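Local coordinates for prolyl endopeptidase (Myxococcus xanthus, PDB 2BKL), which probably cleaves oligopeptides after proline, and far less readily after alanine, as a serine peptidase of the prolyl oligopeptidase family, at residues D196-Y206 and T217-P226. Numbering follows the deposited sequence.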
loop_
_atom_site.group_PDB
_atom_site.type_symbol
_atom_site.label_atom_id
_atom_site.label_comp_id
_atom_site.label_asym_id
_atom_site.label_seq_id
_atom_site.Cartn_x
_atom_site.Cartn_y
_atom_site.Cartn_z
ATOM N N ASP A 196 -11.544 10.168 14.527
ATOM C CA ASP A 196 -10.787 11.016 13.597
ATOM C C ASP A 196 -9.615 11.771 14.224
ATOM O O ASP A 196 -8.693 12.179 13.515
ATOM C CB ASP A 196 -11.698 12.006 12.874
ATOM C CG ASP A 196 -12.255 13.051 13.786
ATOM O OD1 ASP A 196 -13.086 12.670 14.642
ATOM O OD2 ASP A 196 -11.972 14.279 13.719
ATOM N N GLU A 197 -9.642 11.947 15.545
ATOM C CA GLU A 197 -8.548 12.643 16.233
ATOM C C GLU A 197 -7.476 11.694 16.743
ATOM O O GLU A 197 -6.392 12.130 17.111
ATOM C CB GLU A 197 -9.096 13.467 17.393
ATOM C CG GLU A 197 -9.877 14.693 16.913
ATOM C CD GLU A 197 -8.981 15.793 16.321
ATOM O OE1 GLU A 197 -7.854 16.046 16.840
ATOM O OE2 GLU A 197 -9.415 16.449 15.343
ATOM N N ARG A 198 -7.803 10.405 16.807
ATOM C CA ARG A 198 -6.904 9.415 17.391
ATOM C C ARG A 198 -5.479 9.418 16.811
ATOM O O ARG A 198 -4.537 9.189 17.564
ATOM C CB ARG A 198 -7.497 8.014 17.317
ATOM C CG ARG A 198 -6.903 7.026 18.313
ATOM C CD ARG A 198 -7.427 5.650 18.114
ATOM N NE ARG A 198 -6.834 4.695 19.040
ATOM C CZ ARG A 198 -6.797 3.394 18.793
ATOM N NH1 ARG A 198 -7.302 2.931 17.657
ATOM N NH2 ARG A 198 -6.258 2.571 19.675
ATOM N N PRO A 199 -5.295 9.611 15.504
ATOM C CA PRO A 199 -3.925 9.615 14.977
ATOM C C PRO A 199 -2.974 10.642 15.598
ATOM O O PRO A 199 -1.747 10.485 15.482
ATOM C CB PRO A 199 -4.120 9.853 13.486
ATOM C CG PRO A 199 -5.451 9.389 13.159
ATOM C CD PRO A 199 -6.290 9.703 14.416
ATOM N N GLY A 200 -3.518 11.668 16.240
ATOM C CA GLY A 200 -2.684 12.662 16.888
ATOM C C GLY A 200 -2.190 12.245 18.263
ATOM O O GLY A 200 -1.512 13.041 18.909
ATOM N N TYR A 201 -2.491 11.022 18.714
ATOM C CA TYR A 201 -2.152 10.584 20.072
ATOM C C TYR A 201 -1.044 9.547 20.162
ATOM O O TYR A 201 -0.675 9.124 21.267
ATOM C CB TYR A 201 -3.415 10.082 20.786
ATOM C CG TYR A 201 -4.307 11.223 21.220
ATOM C CD1 TYR A 201 -5.228 11.795 20.347
ATOM C CD2 TYR A 201 -4.189 11.781 22.490
ATOM C CE1 TYR A 201 -6.014 12.842 20.748
ATOM C CE2 TYR A 201 -4.986 12.824 22.870
ATOM C CZ TYR A 201 -5.892 13.349 22.006
ATOM O OH TYR A 201 -6.704 14.405 22.379
ATOM N N THR A 202 -0.474 9.187 19.026
ATOM C CA THR A 202 0.648 8.253 18.987
ATOM C C THR A 202 1.749 8.746 19.871
ATOM O O THR A 202 2.154 9.916 19.759
ATOM C CB THR A 202 1.187 8.105 17.557
ATOM O OG1 THR A 202 0.110 7.766 16.663
ATOM C CG2 THR A 202 2.149 6.943 17.454
ATOM N N THR A 203 2.306 7.819 20.634
ATOM C CA THR A 203 3.399 8.083 21.522
ATOM C C THR A 203 4.497 7.059 21.292
ATOM O O THR A 203 4.221 5.927 20.927
ATOM C CB THR A 203 2.855 7.988 22.959
ATOM O OG1 THR A 203 1.751 8.919 23.081
ATOM C CG2 THR A 203 3.838 8.453 23.944
ATOM N N ILE A 204 5.744 7.430 21.513
ATOM C CA ILE A 204 6.802 6.430 21.528
ATOM C C ILE A 204 7.032 5.966 22.951
ATOM O O ILE A 204 7.199 6.805 23.825
ATOM C CB ILE A 204 8.111 6.959 20.938
ATOM C CG1 ILE A 204 7.902 7.618 19.575
ATOM C CG2 ILE A 204 9.165 5.836 20.881
ATOM C CD1 ILE A 204 7.271 6.780 18.508
ATOM N N ARG A 205 6.978 4.647 23.164
ATOM C CA ARG A 205 7.220 4.028 24.465
ATOM C C ARG A 205 8.326 2.977 24.375
ATOM O O ARG A 205 8.710 2.573 23.291
ATOM C CB ARG A 205 5.941 3.413 25.021
ATOM C CG ARG A 205 4.826 4.467 25.208
ATOM C CD ARG A 205 3.851 4.123 26.319
ATOM N NE ARG A 205 3.263 2.803 26.147
ATOM C CZ ARG A 205 2.377 2.269 26.999
ATOM N NH1 ARG A 205 1.960 2.980 28.050
ATOM N NH2 ARG A 205 1.907 1.043 26.805
ATOM N N TYR A 206 8.843 2.572 25.528
ATOM C CA TYR A 206 9.807 1.472 25.617
ATOM C C TYR A 206 9.199 0.416 26.499
ATOM O O TYR A 206 8.802 0.698 27.638
ATOM C CB TYR A 206 11.169 1.880 26.182
ATOM C CG TYR A 206 12.167 0.735 26.135
ATOM C CD1 TYR A 206 12.878 0.485 24.994
ATOM C CD2 TYR A 206 12.369 -0.109 27.209
ATOM C CE1 TYR A 206 13.768 -0.576 24.903
ATOM C CE2 TYR A 206 13.261 -1.172 27.135
ATOM C CZ TYR A 206 13.969 -1.389 25.973
ATOM O OH TYR A 206 14.844 -2.456 25.912
ATOM N N THR A 217 8.114 3.196 29.655
ATOM C CA THR A 217 8.518 4.600 29.675
ATOM C C THR A 217 7.989 5.316 28.447
ATOM O O THR A 217 7.927 4.749 27.342
ATOM C CB THR A 217 10.051 4.817 29.796
ATOM O OG1 THR A 217 10.719 4.282 28.668
ATOM C CG2 THR A 217 10.619 4.038 30.955
ATOM N N VAL A 218 7.595 6.561 28.655
ATOM C CA VAL A 218 7.251 7.467 27.585
ATOM C C VAL A 218 8.535 8.083 27.058
ATOM O O VAL A 218 9.210 8.860 27.746
ATOM C CB VAL A 218 6.275 8.571 28.053
ATOM C CG1 VAL A 218 5.894 9.448 26.903
ATOM C CG2 VAL A 218 5.022 7.927 28.718
ATOM N N VAL A 219 8.896 7.666 25.850
ATOM C CA VAL A 219 10.097 8.099 25.175
ATOM C C VAL A 219 9.910 9.427 24.448
ATOM O O VAL A 219 10.788 10.276 24.448
ATOM C CB VAL A 219 10.553 6.986 24.222
ATOM C CG1 VAL A 219 11.681 7.428 23.319
ATOM C CG2 VAL A 219 10.918 5.770 25.026
ATOM N N HIS A 220 8.773 9.590 23.786
ATOM C CA HIS A 220 8.458 10.840 23.113
ATOM C C HIS A 220 6.962 11.031 23.143
ATOM O O HIS A 220 6.211 10.131 22.777
ATOM C CB HIS A 220 8.962 10.811 21.660
ATOM C CG HIS A 220 8.956 12.151 20.978
ATOM N ND1 HIS A 220 7.797 12.808 20.628
ATOM C CD2 HIS A 220 9.974 12.936 20.548
ATOM C CE1 HIS A 220 8.098 13.959 20.053
ATOM N NE2 HIS A 220 9.413 14.061 19.987
ATOM N N GLU A 221 6.521 12.204 23.585
ATOM C CA GLU A 221 5.096 12.473 23.706
ATOM C C GLU A 221 4.457 12.684 22.338
ATOM O O GLU A 221 5.125 12.840 21.316
ATOM C CB GLU A 221 4.865 13.706 24.599
ATOM C CG GLU A 221 5.174 13.451 26.066
ATOM C CD GLU A 221 4.836 14.649 26.937
ATOM O OE1 GLU A 221 5.258 15.778 26.574
ATOM O OE2 GLU A 221 4.144 14.477 27.973
ATOM N N ARG A 222 3.140 12.713 22.347
ATOM C CA ARG A 222 2.373 12.836 21.125
ATOM C C ARG A 222 2.560 14.212 20.502
ATOM O O ARG A 222 2.967 15.150 21.171
ATOM C CB ARG A 222 0.886 12.620 21.421
ATOM C CG ARG A 222 0.230 13.775 22.150
ATOM C CD ARG A 222 -1.122 13.410 22.723
ATOM N NE ARG A 222 -1.745 14.530 23.413
ATOM C CZ ARG A 222 -1.497 14.856 24.669
ATOM N NH1 ARG A 222 -0.667 14.130 25.408
ATOM N NH2 ARG A 222 -2.114 15.908 25.197
ATOM N N THR A 223 2.247 14.324 19.221
ATOM C CA THR A 223 2.223 15.615 18.556
ATOM C C THR A 223 0.919 16.346 18.806
ATOM O O THR A 223 0.869 17.561 18.696
ATOM C CB THR A 223 2.346 15.463 17.028
ATOM O OG1 THR A 223 1.198 14.775 16.515
ATOM C CG2 THR A 223 3.589 14.653 16.639
ATOM N N GLY A 224 -0.147 15.615 19.098
ATOM C CA GLY A 224 -1.455 16.213 19.201
ATOM C C GLY A 224 -2.077 16.678 17.891
ATOM O O GLY A 224 -3.041 17.441 17.891
ATOM N N ASP A 225 -1.511 16.225 16.776
ATOM C CA ASP A 225 -1.894 16.673 15.453
ATOM C C ASP A 225 -2.248 15.452 14.610
ATOM O O ASP A 225 -1.372 14.671 14.253
ATOM C CB ASP A 225 -0.708 17.420 14.840
ATOM C CG ASP A 225 -1.026 18.045 13.521
ATOM O OD1 ASP A 225 -2.074 17.702 12.932
ATOM O OD2 ASP A 225 -0.264 18.929 13.019
ATOM N N PRO A 226 -3.526 15.269 14.319
ATOM C CA PRO A 226 -3.965 14.048 13.624
ATOM C C PRO A 226 -3.620 14.081 12.129
ATOM O O PRO A 226 -3.968 13.136 11.418
ATOM C CB PRO A 226 -5.476 14.042 13.861
ATOM C CG PRO A 226 -5.811 15.501 13.930
ATOM C CD PRO A 226 -4.658 16.167 14.634
HETATM O O HOH W 1 1.576 11.890 17.901
#
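The carbonyl oxygen I204 O takes two backbone donors, V219 N at 2.8 Å and H220 N at 3.2 Å, both arriving from the same face of the carbonyl plane. This double grip is the signature of a classic beta bulge, here placed in the hairpin of strands 203-208 and 217-220, the outer pair of a four-stranded propeller blade. I204 N returns a bond to H220 O, and beyond the bulge Y206 N reaches T217 O at 3.0 Å, both in the carbonyl plane of their acceptors.

Because the bulge inserts one residue, V219 turns toward the facing strand. Its CB lies 3.8 Å from I204 CG2, while its CG2 methyl reaches back to the Y206 backbone. T203 works at the other end of the strand: OG1, set beside its backbone N (chi1 -56°), donates to Y201 O, and this leaves CG2 anti to that nitrogen, wedged against H220 O and 3.7 Å from V218 CG1. A glycine here would probably leave Y201 O without its hydroxyl partner and open a gap between H220 O and V218.

Past the strands, a water bridges the segments beside a weak direct bond from G224 N to G200 O: it accepts from T223 N and lies 2.8 Å from T202 O, to which it can donate. R222 runs extended alongside Y201, its guanidinium plane only 6° from the ring plane and CD 3.5 Å from Y201 CD2. Farther on, P226 packs against P199 and the E197 carboxylate, while D196 pairs with R572. G200 fits closely here, since a side chain would run into the backbone of D225 and P226. The chemistry thus passes from regular amide pairing to a weak direct bond, a bridging water and van der Waals contact, so the two segments stay together after regular strand geometry ends.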